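Local coordinates for anaphase-promoting complex subunit cut9 (Schizosaccharomyces pombe, PDB 2XPI), which forms part of the anaphase-promoting complex/cyclosome, an E3 ubiquitin-protein ligase that controls progression through mitosis and the G1 phase of the cell cycle, at residues A[83-86]-A[87-90]; A[165-168]-A[169-173]; A[362-365]-A[366-370]; A[490-493]-A[494-498]; A[534-537]-A[538-542]. One frame throughout, in Å; residues are numbered along the deposited sequence.

Contact 1: residues A[83-86]-A[87-90]; sequences REDY and LRLW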
# COMPACT_ATOMS: atom_id res chain seq x y z
N ARG A 83 -29.12 18.67 1.28
CA ARG A 83 -28.82 17.25 1.08
C ARG A 83 -27.36 17.02 0.66
O ARG A 83 -26.68 16.15 1.19
CB ARG A 83 -29.74 16.60 0.05
CG ARG A 83 -29.07 15.47 -0.72
CD ARG A 83 -30.04 14.36 -1.06
NE ARG A 83 -30.74 14.62 -2.31
CZ ARG A 83 -32.05 14.51 -2.48
NH1 ARG A 83 -32.82 14.13 -1.48
NH2 ARG A 83 -32.59 14.76 -3.65
N GLU A 84 -26.89 17.80 -0.30
CA GLU A 84 -25.50 17.74 -0.71
C GLU A 84 -24.60 17.97 0.51
O GLU A 84 -23.50 17.42 0.61
CB GLU A 84 -25.22 18.76 -1.81
CG GLU A 84 -26.22 18.73 -2.98
CD GLU A 84 -27.58 19.36 -2.64
OE1 GLU A 84 -27.62 20.58 -2.32
OE2 GLU A 84 -28.62 18.66 -2.70
N ASP A 85 -25.08 18.77 1.46
CA ASP A 85 -24.32 19.01 2.68
C ASP A 85 -24.32 17.85 3.70
O ASP A 85 -23.35 17.69 4.42
CB ASP A 85 -24.70 20.34 3.33
CG ASP A 85 -24.16 21.55 2.56
OD1 ASP A 85 -23.02 21.46 2.02
OD2 ASP A 85 -24.87 22.57 2.49
N TYR A 86 -25.37 17.06 3.75
CA TYR A 86 -25.32 15.83 4.55
C TYR A 86 -24.43 14.79 3.88
O TYR A 86 -23.78 14.02 4.57
CB TYR A 86 -26.70 15.20 4.72
CG TYR A 86 -27.57 15.87 5.74
CD1 TYR A 86 -28.73 16.53 5.35
CD2 TYR A 86 -27.24 15.86 7.08
CE1 TYR A 86 -29.53 17.16 6.28
CE2 TYR A 86 -28.03 16.48 8.03
CZ TYR A 86 -29.18 17.13 7.62
OH TYR A 86 -29.98 17.75 8.56
N LEU A 87 -24.45 14.76 2.55
CA LEU A 87 -23.65 13.81 1.79
C LEU A 87 -22.17 14.07 2.01
O LEU A 87 -21.41 13.17 2.34
CB LEU A 87 -24.00 13.91 0.30
CG LEU A 87 -25.01 12.88 -0.21
CD1 LEU A 87 -26.05 12.58 0.84
CD2 LEU A 87 -25.65 13.30 -1.53
N ARG A 88 -21.78 15.33 1.85
CA ARG A 88 -20.41 15.74 2.03
C ARG A 88 -19.88 15.51 3.44
O ARG A 88 -18.80 14.95 3.60
CB ARG A 88 -20.25 17.19 1.65
CG ARG A 88 -20.46 17.43 0.19
CD ARG A 88 -20.32 18.88 -0.05
NE ARG A 88 -20.50 19.21 -1.45
CZ ARG A 88 -21.25 20.21 -1.86
NH1 ARG A 88 -21.87 20.96 -0.95
NH2 ARG A 88 -21.38 20.47 -3.15
N LEU A 89 -20.61 15.94 4.46
CA LEU A 89 -20.23 15.60 5.82
C LEU A 89 -19.99 14.10 5.96
O LEU A 89 -19.02 13.66 6.57
CB LEU A 89 -21.31 16.01 6.79
CG LEU A 89 -21.18 17.39 7.42
CD1 LEU A 89 -20.17 18.28 6.72
CD2 LEU A 89 -22.57 18.06 7.53
N TRP A 90 -20.88 13.33 5.35
CA TRP A 90 -20.82 11.88 5.44
C TRP A 90 -19.61 11.32 4.70
O TRP A 90 -18.88 10.50 5.23
CB TRP A 90 -22.13 11.29 4.90
CG TRP A 90 -22.20 9.81 4.88
CD1 TRP A 90 -21.38 8.93 5.52
CD2 TRP A 90 -23.16 9.01 4.16
NE1 TRP A 90 -21.76 7.64 5.25
CE2 TRP A 90 -22.85 7.66 4.42
CE3 TRP A 90 -24.25 9.31 3.34
CZ2 TRP A 90 -23.59 6.61 3.88
CZ3 TRP A 90 -24.99 8.26 2.80
CH2 TRP A 90 -24.65 6.93 3.07

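Contact 2: residues A[165-168]-A[169-173]; sequences DWQG and ALNLL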
# COMPACT_ATOMS: atom_id res chain seq x y z
N ASP A 165 4.67 9.01 -14.25
CA ASP A 165 4.49 9.74 -15.49
C ASP A 165 5.12 11.12 -15.35
O ASP A 165 4.47 12.06 -14.90
CB ASP A 165 3.01 9.86 -15.80
CG ASP A 165 2.74 10.24 -17.23
OD1 ASP A 165 3.58 10.96 -17.83
OD2 ASP A 165 1.68 9.83 -17.76
N TRP A 166 6.38 11.25 -15.75
CA TRP A 166 7.14 12.45 -15.42
C TRP A 166 6.84 13.63 -16.32
O TRP A 166 6.75 14.76 -15.86
CB TRP A 166 8.64 12.17 -15.39
CG TRP A 166 8.99 11.02 -14.54
CD1 TRP A 166 9.67 9.90 -14.92
CD2 TRP A 166 8.68 10.85 -13.16
NE1 TRP A 166 9.80 9.04 -13.85
CE2 TRP A 166 9.20 9.60 -12.76
CE3 TRP A 166 8.00 11.63 -12.22
CZ2 TRP A 166 9.06 9.11 -11.46
CZ3 TRP A 166 7.87 11.15 -10.92
CH2 TRP A 166 8.40 9.90 -10.55
N GLN A 167 6.70 13.36 -17.61
CA GLN A 167 6.33 14.39 -18.57
C GLN A 167 4.86 14.80 -18.38
O GLN A 167 4.53 15.98 -18.43
CB GLN A 167 6.61 13.92 -20.01
CG GLN A 167 6.19 14.89 -21.11
CD GLN A 167 6.70 16.31 -20.90
OE1 GLN A 167 5.92 17.27 -20.89
NE2 GLN A 167 8.02 16.45 -20.71
N GLY A 168 3.98 13.83 -18.15
CA GLY A 168 2.61 14.13 -17.81
C GLY A 168 2.55 15.14 -16.67
O GLY A 168 2.02 16.25 -16.84
N ALA A 169 3.12 14.77 -15.53
CA ALA A 169 3.17 15.64 -14.35
C ALA A 169 3.72 17.03 -14.67
O ALA A 169 3.23 18.04 -14.14
CB ALA A 169 3.97 15.00 -13.26
N LEU A 170 4.72 17.10 -15.54
CA LEU A 170 5.31 18.38 -15.90
C LEU A 170 4.39 19.20 -16.81
O LEU A 170 4.34 20.42 -16.67
CB LEU A 170 6.67 18.19 -16.55
CG LEU A 170 7.88 18.74 -15.79
CD1 LEU A 170 7.60 18.87 -14.30
CD2 LEU A 170 9.10 17.87 -16.05
N ASN A 171 3.69 18.55 -17.73
CA ASN A 171 2.63 19.21 -18.50
C ASN A 171 1.61 19.91 -17.58
O ASN A 171 1.21 21.04 -17.84
CB ASN A 171 1.89 18.22 -19.42
CG ASN A 171 2.73 17.77 -20.62
OD1 ASN A 171 3.61 18.49 -21.10
ND2 ASN A 171 2.45 16.56 -21.11
N LEU A 172 1.20 19.22 -16.52
CA LEU A 172 0.22 19.74 -15.57
C LEU A 172 0.76 20.83 -14.64
O LEU A 172 0.06 21.79 -14.35
CB LEU A 172 -0.39 18.61 -14.74
CG LEU A 172 -1.68 18.01 -15.26
CD1 LEU A 172 -2.39 17.26 -14.15
CD2 LEU A 172 -2.58 19.12 -15.82
N LEU A 173 2.00 20.65 -14.17
CA LEU A 173 2.61 21.59 -13.22
C LEU A 173 3.30 22.77 -13.90
O LEU A 173 3.31 23.87 -13.36
CB LEU A 173 3.64 20.87 -12.36
CG LEU A 173 3.27 20.24 -11.01
CD1 LEU A 173 1.77 20.17 -10.83
CD2 LEU A 173 3.91 18.85 -10.87

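Contact 3: residues A[362-365]-A[366-370]; sequences SNDL and VDRHP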
# COMPACT_ATOMS: atom_id res chain seq x y z
N SER A 362 20.37 -4.68 16.36
CA SER A 362 20.38 -5.07 14.97
C SER A 362 19.35 -6.17 14.73
O SER A 362 18.71 -6.22 13.69
CB SER A 362 21.79 -5.49 14.50
OG SER A 362 22.52 -6.09 15.55
N ASN A 363 19.17 -7.04 15.72
CA ASN A 363 18.31 -8.19 15.53
C ASN A 363 16.83 -7.88 15.51
O ASN A 363 16.10 -8.43 14.68
CB ASN A 363 18.65 -9.32 16.51
CG ASN A 363 19.86 -10.13 16.06
OD1 ASN A 363 20.66 -10.59 16.87
ND2 ASN A 363 20.01 -10.28 14.74
N ASP A 364 16.36 -7.00 16.38
CA ASP A 364 14.94 -6.66 16.28
C ASP A 364 14.66 -5.60 15.23
O ASP A 364 13.52 -5.44 14.81
CB ASP A 364 14.27 -6.33 17.63
CG ASP A 364 14.70 -5.01 18.20
OD1 ASP A 364 13.86 -4.09 18.30
OD2 ASP A 364 15.89 -4.92 18.58
N LEU A 365 15.71 -4.91 14.79
CA LEU A 365 15.57 -4.02 13.65
C LEU A 365 15.36 -4.83 12.37
O LEU A 365 14.46 -4.53 11.58
CB LEU A 365 16.76 -3.08 13.52
CG LEU A 365 16.82 -1.83 14.40
CD1 LEU A 365 18.06 -1.00 14.06
CD2 LEU A 365 15.59 -1.00 14.22
N VAL A 366 16.14 -5.88 12.16
CA VAL A 366 15.91 -6.67 10.95
C VAL A 366 14.61 -7.44 11.07
O VAL A 366 13.99 -7.77 10.06
CB VAL A 366 17.06 -7.62 10.55
CG1 VAL A 366 18.38 -7.10 11.08
CG2 VAL A 366 16.77 -9.01 11.02
N ASP A 367 14.18 -7.71 12.29
CA ASP A 367 12.89 -8.35 12.48
C ASP A 367 11.73 -7.45 12.08
O ASP A 367 10.80 -7.90 11.42
CB ASP A 367 12.70 -8.84 13.91
CG ASP A 367 11.42 -9.66 14.07
OD1 ASP A 367 10.79 -9.59 15.15
OD2 ASP A 367 11.04 -10.36 13.10
N ARG A 368 11.79 -6.18 12.47
CA ARG A 368 10.64 -5.29 12.28
C ARG A 368 10.82 -4.26 11.15
O ARG A 368 9.83 -3.73 10.65
CB ARG A 368 10.28 -4.58 13.59
CG ARG A 368 11.28 -3.53 14.01
CD ARG A 368 11.03 -3.07 15.44
NE ARG A 368 10.51 -4.16 16.25
CZ ARG A 368 9.49 -4.02 17.10
NH1 ARG A 368 8.89 -2.84 17.25
NH2 ARG A 368 9.05 -5.07 17.80
N HIS A 369 12.06 -3.98 10.76
CA HIS A 369 12.31 -3.04 9.68
C HIS A 369 13.34 -3.56 8.67
O HIS A 369 14.37 -2.94 8.45
CB HIS A 369 12.80 -1.70 10.22
CG HIS A 369 11.85 -1.03 11.16
ND1 HIS A 369 10.62 -0.54 10.75
CD2 HIS A 369 11.95 -0.74 12.48
CE1 HIS A 369 10.01 0.01 11.78
NE2 HIS A 369 10.80 -0.10 12.84
N PRO A 370 13.05 -4.69 8.03
CA PRO A 370 14.03 -5.22 7.08
C PRO A 370 14.14 -4.33 5.85
O PRO A 370 15.07 -4.43 5.06
CB PRO A 370 13.44 -6.58 6.68
CG PRO A 370 12.26 -6.81 7.61
CD PRO A 370 11.80 -5.47 8.03

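Contact 4: residues A[490-493]-A[494-498]; sequences DMQT and AINHF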
# COMPACT_ATOMS: atom_id res chain seq x y z
N ASP A 490 59.06 18.54 11.81
CA ASP A 490 58.72 19.57 12.77
C ASP A 490 58.31 18.93 14.08
O ASP A 490 57.12 18.90 14.43
CB ASP A 490 57.59 20.44 12.23
CG ASP A 490 57.39 21.71 13.03
OD1 ASP A 490 56.53 22.53 12.64
OD2 ASP A 490 58.11 21.89 14.04
N MET A 491 59.29 18.40 14.80
CA MET A 491 59.00 17.69 16.02
C MET A 491 58.30 18.59 17.03
O MET A 491 57.36 18.16 17.72
CB MET A 491 60.29 17.09 16.59
CG MET A 491 60.88 16.06 15.66
SD MET A 491 59.61 14.89 15.16
CE MET A 491 60.33 14.16 13.69
N GLN A 492 58.74 19.84 17.11
CA GLN A 492 58.16 20.76 18.08
C GLN A 492 56.66 20.88 17.89
O GLN A 492 55.89 20.67 18.83
CB GLN A 492 58.83 22.13 18.01
CG GLN A 492 58.20 23.14 18.95
CD GLN A 492 58.24 22.70 20.41
OE1 GLN A 492 58.60 21.56 20.73
NE2 GLN A 492 57.88 23.62 21.31
N THR A 493 56.24 21.21 16.67
CA THR A 493 54.82 21.28 16.33
C THR A 493 54.10 19.94 16.59
O THR A 493 53.04 19.91 17.24
CB THR A 493 54.62 21.75 14.88
OG1 THR A 493 55.22 23.05 14.72
CG2 THR A 493 53.13 21.82 14.52
N ALA A 494 54.67 18.84 16.11
CA ALA A 494 54.13 17.52 16.46
C ALA A 494 53.87 17.37 17.96
O ALA A 494 52.80 16.93 18.34
CB ALA A 494 55.04 16.41 15.96
N ILE A 495 54.82 17.74 18.81
CA ILE A 495 54.63 17.60 20.25
C ILE A 495 53.46 18.44 20.74
O ILE A 495 52.65 17.99 21.56
CB ILE A 495 55.90 17.99 21.03
CG1 ILE A 495 56.88 16.82 21.07
CG2 ILE A 495 55.56 18.44 22.45
CD1 ILE A 495 58.33 17.25 21.14
N ASN A 496 53.37 19.67 20.22
CA ASN A 496 52.28 20.56 20.62
C ASN A 496 50.92 19.98 20.24
O ASN A 496 49.97 20.02 21.02
CB ASN A 496 52.47 21.95 19.99
CG ASN A 496 53.78 22.61 20.40
OD1 ASN A 496 54.32 23.43 19.66
ND2 ASN A 496 54.30 22.26 21.58
N HIS A 497 50.84 19.43 19.04
CA HIS A 497 49.61 18.83 18.58
C HIS A 497 49.23 17.60 19.39
O HIS A 497 48.10 17.51 19.88
CB HIS A 497 49.68 18.52 17.09
CG HIS A 497 49.43 19.71 16.22
ND1 HIS A 497 50.06 19.90 15.01
CD2 HIS A 497 48.62 20.78 16.40
CE1 HIS A 497 49.64 21.03 14.47
NE2 HIS A 497 48.76 21.58 15.29
N PHE A 498 50.16 16.67 19.56
CA PHE A 498 49.91 15.52 20.44
C PHE A 498 49.51 15.91 21.86
O PHE A 498 48.59 15.30 22.43
CB PHE A 498 51.12 14.61 20.49
CG PHE A 498 51.49 14.06 19.16
CD1 PHE A 498 50.50 13.64 18.28
CD2 PHE A 498 52.81 13.96 18.77
CE1 PHE A 498 50.83 13.13 17.07
CE2 PHE A 498 53.13 13.45 17.56
CZ PHE A 498 52.15 13.04 16.70

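Contact 5: residues A[534-537]-A[538-542]; sequences AAID and ALNQG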
# COMPACT_ATOMS: atom_id res chain seq x y z
N ALA A 534 61.42 12.05 28.71
CA ALA A 534 60.05 12.39 28.34
C ALA A 534 59.50 11.35 27.37
O ALA A 534 58.29 11.09 27.35
CB ALA A 534 59.98 13.80 27.74
N ALA A 535 60.39 10.78 26.56
CA ALA A 535 59.99 9.74 25.62
C ALA A 535 59.61 8.46 26.35
O ALA A 535 58.60 7.84 26.04
CB ALA A 535 61.10 9.47 24.64
N ILE A 536 60.43 8.05 27.32
CA ILE A 536 60.15 6.84 28.05
C ILE A 536 58.79 7.00 28.71
O ILE A 536 57.91 6.15 28.57
CB ILE A 536 61.21 6.57 29.14
CG1 ILE A 536 62.49 6.00 28.52
CG2 ILE A 536 60.67 5.58 30.15
CD1 ILE A 536 62.25 4.77 27.67
N ASP A 537 58.61 8.11 29.41
CA ASP A 537 57.38 8.31 30.13
C ASP A 537 56.15 8.22 29.22
O ASP A 537 55.14 7.59 29.59
CB ASP A 537 57.38 9.64 30.88
CG ASP A 537 56.09 9.87 31.64
OD1 ASP A 537 55.89 9.19 32.68
OD2 ASP A 537 55.27 10.70 31.19
N ALA A 538 56.23 8.83 28.03
CA ALA A 538 55.11 8.84 27.08
C ALA A 538 54.91 7.48 26.41
O ALA A 538 53.77 7.03 26.26
CB ALA A 538 55.30 9.91 26.03
N LEU A 539 56.00 6.84 26.01
CA LEU A 539 55.93 5.52 25.38
C LEU A 539 55.27 4.57 26.33
O LEU A 539 54.55 3.67 25.91
CB LEU A 539 57.32 4.97 25.06
CG LEU A 539 57.94 5.25 23.69
CD1 LEU A 539 56.88 5.17 22.59
CD2 LEU A 539 58.57 6.59 23.71
N ASN A 540 55.57 4.75 27.61
CA ASN A 540 55.08 3.89 28.67
C ASN A 540 53.59 4.00 28.82
O ASN A 540 52.88 3.00 29.02
CB ASN A 540 55.73 4.26 30.01
CG ASN A 540 57.11 3.68 30.17
OD1 ASN A 540 57.60 2.99 29.28
ND2 ASN A 540 57.75 3.96 31.30
N GLN A 541 53.11 5.24 28.75
CA GLN A 541 51.71 5.53 28.93
C GLN A 541 50.99 5.00 27.69
O GLN A 541 49.83 4.59 27.76
CB GLN A 541 51.52 7.03 29.15
CG GLN A 541 50.06 7.46 29.29
CD GLN A 541 49.54 7.26 30.69
OE1 GLN A 541 50.30 7.35 31.66
NE2 GLN A 541 48.23 6.96 30.81
N GLY A 542 51.69 4.98 26.57
CA GLY A 542 51.17 4.34 25.37
C GLY A 542 50.96 2.86 25.65
O GLY A 542 49.85 2.35 25.57

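Contact 1: residues A[83-86]-A[87-90]
The carbonyl oxygens of Arg83, Glu84, Asp85 and Tyr86 receive the backbone N-H groups of Leu87, Arg88, Leu89 and Trp90 in turn, the O-to-N distances running from 3.0 to 3.3 Å in the regular i to i+4 pattern of an alpha-helix. On one flank of this first turn Arg88 reaches back towards the helix start. Its CG is anti to the carbonyl carbon (chi1 -67°) and the chain is extended out to NE, which carries the guanidinium back to Asp85 and Glu84. Asp85 OD1 meets Arg88 NH1 at 3.2 Å in a salt bridge, approaching the edge of the guanidinium near its plane. The hydrogen bond within it is weak, bent to 133° at the hydrogen, and the carboxylate is turned 55° out of the guanidinium plane. Glu84 CB lies over one face, near the rim, 4.1 Å from Arg88 NH1. The other terminal nitrogen, NH2, forms a salt bridge with Asp119. On a different side Arg83 and Leu87 run alongside each other, with Arg83 CG 4.1 Å from Leu87 CD2. Arg83 NH1 then bridges to Asp267 of the second subunit, consistent with the role of TPR repeats 1-7 in homodimerization. Arg88 thus has a carboxylate at each of two terminal nitrogens, which probably offsets its charge, whereas that of Arg83 is probably balanced by Asp267 of the second subunit, with Phe270 of that subunit in cation-pi contact.

Contact 2: residues A[165-168]-A[169-173]
The amide groups of Gln167 and Asn171, one turn apart, meet with their planes 55° apart and their side chains crossing at about a right angle; which way round each amide lies is uncertain. Gln167 is brought there by a bend at chi2 (51°), which folds its end back over the helix although its CB points away from the next turn. The second flat group is the carboxylate of Asp165. Gly168 N approaches its OD1 at 2.9 Å from above the carboxylate plane, 45° out of it. This bond defines Asp165 as the N-cap of helix 166-173, which lies in TPR 3: the side chain takes up an N-H of the first turn that has no carbonyl before it in the helix. The backbone O of Asp165 begins the regular i to i+4 series, accepting from Ala169 N at 3.1 Å. The next bonds follow in step, Leu170 N to Trp166 O at 3.1 Å, Asn171 N to Gln167 O at 2.8 Å and Leu172 N to Gly168 O at 3.1 Å. Gly168 has no side chain, and a CB modelled there would come too near Asp165 OD1, so its absence probably helps the capping carboxylate to fit. Away from the polar side, Ala169 is buried between Leu160 of helix 150-162 and Val209 of helix 198-212, while the Trp166 side chain rests on Asn212 and Leu213.

Contact 3: residues A[362-365]-A[366-370]
This contact is a helix C-terminus in TPR 8: the last turn of helix 355-368, from Asp364 to Arg368, with His369 the first residue beyond it, before the chain leaves for helix 373-385. Although His369 has left helical backbone angles, its N still bonds to Leu365 O at 2.6 Å. The same oxygen takes a weak bond from Arg368 N at 3.3 Å and another weak one from Thr375 OG1 on the following helix. Arg368 N has its main bond to Asp364 O, 3.0 Å away, and the edge of the Arg368 guanidinium also lies near that oxygen. The Arg368 side chain lies alongside that of Asp364, both pointing the same way. Each has its CG lodged between backbone N and carbonyl carbon (chi1 72° for Asp364, 71° for Arg368), which sets the two groups next to each other. Even so, Asp364 OD1 is 3.9 Å from Arg368 NE and lies well out of the guanidinium plane, the two planes being 64° apart. On the inner side Leu365 CD2 touches the edge of the His369 ring at CD2, 4.0 Å away, and Leu365 also packs on Ala378. The Asp364-Arg368 pair is therefore a long salt bridge of charge alone, with no N-H aimed at the carboxylate, and probably adds less directional hold than the backbone bonds that end the helix.

Contact 4: residues A[490-493]-A[494-498]
Thr493 and His497 sit one turn apart at the start of helix 491-507, in TPR 12, where Asp490 is the N-cap. The threonine has OG1 anti to its carbonyl carbon (chi1 -59°) and CG2 anti to N, and this splits its duties. OG1 turns back and donates to Asp490 OD1 at 2.5 Å, while CG2 runs forward beside the His497 ring. Asp490 OD2 accepts from Thr493 N at 3.3 Å, the capping bond proper, and both donors come from above the carboxylate plane. One carboxylate is thus gripped twice by a single residue. On another face of the same turn, Gln492 bends at chi2 (58°), bringing its amide up beside that of Asn496 one turn on, the two planes 77° apart. The amide nitrogens Gln492 NE2 and Asn496 ND2 lie 3.8 Å apart, in van der Waals contact. Asn496 CG also lies 3.3 Å from Gln492 O, which accepts from Asn496 N. With an alanine here that amide is gone, and the end of Gln492 would probably lose its neighbour and be freer to turn. Met491 and Ile495 face helix 516-528, Ala494 lies on Phe486 of helix 475-487, and Phe498 packs on an apolar side chain of another protein's chain, in keeping with the part TPR 12 plays in binding hcn1. The methyl CG2 of Thr493 ends 3.6 Å from His497 CE1.

Contact 5: residues A[534-537]-A[538-542]
Backbone bonds tie Ala534, Ile536 and Asp537 to the residues four places on: Ala538 N reaches Ala534 O at 3.1 Å, Asn540 N reaches Ile536 O at 2.9 Å, and Gln541 N reaches Asp537 O at 3.2 Å. Apolar contact comes, as modelled, from Ala535 CB against Leu539 CD2, though the position of this methyl is uncertain. Ala535 also meets Tyr526 of helix 516-528, and Leu539 reaches both Ala520 of that helix and Ile556 of helix 550-562. A mixed contact joins Ile536 to Asn540. The Ile536 methyl CG2, anti to N, is directed down the helix and lies 3.5 Å from Asn540 ND2, the amide being held near by its own CG anti to the carbonyl carbon (chi1 -81°). Both residues also touch helix 550-562, Ile536 at Val559 and Asn540 at Ile556. A glycine in place of Asn540 would take the amide away from Ile536 CG2 and is likely to open a gap beside Ile556. Ala535 against helix 516-528, Ile536 against helix 550-562 and Leu539 against both place helix 532-545 of TPR 13 between its neighbours, as in the stacked antiparallel helices of a TPR superhelix.

All five contacts are local, each within one helix or at its end, so none closes a long loop and none nests within or crosses another; they follow in series along the chain. Contact 1 begins helix 83-96 and packs on helix 100-114 and the second subunit. Contact 2 opens helix 166-173 with a cap, against helices 150-162 and 198-212. Contact 3 closes helix 355-368 in the middle of the array, against helix 373-385. Contact 4 caps the start of helix 491-507, and contact 5 lies within helix 532-545; their centres are about 15 Å apart, with helix 516-528 touching both. The centres of contacts 1 and 5 are about 84 Å apart, at opposite sides of the chain's centre.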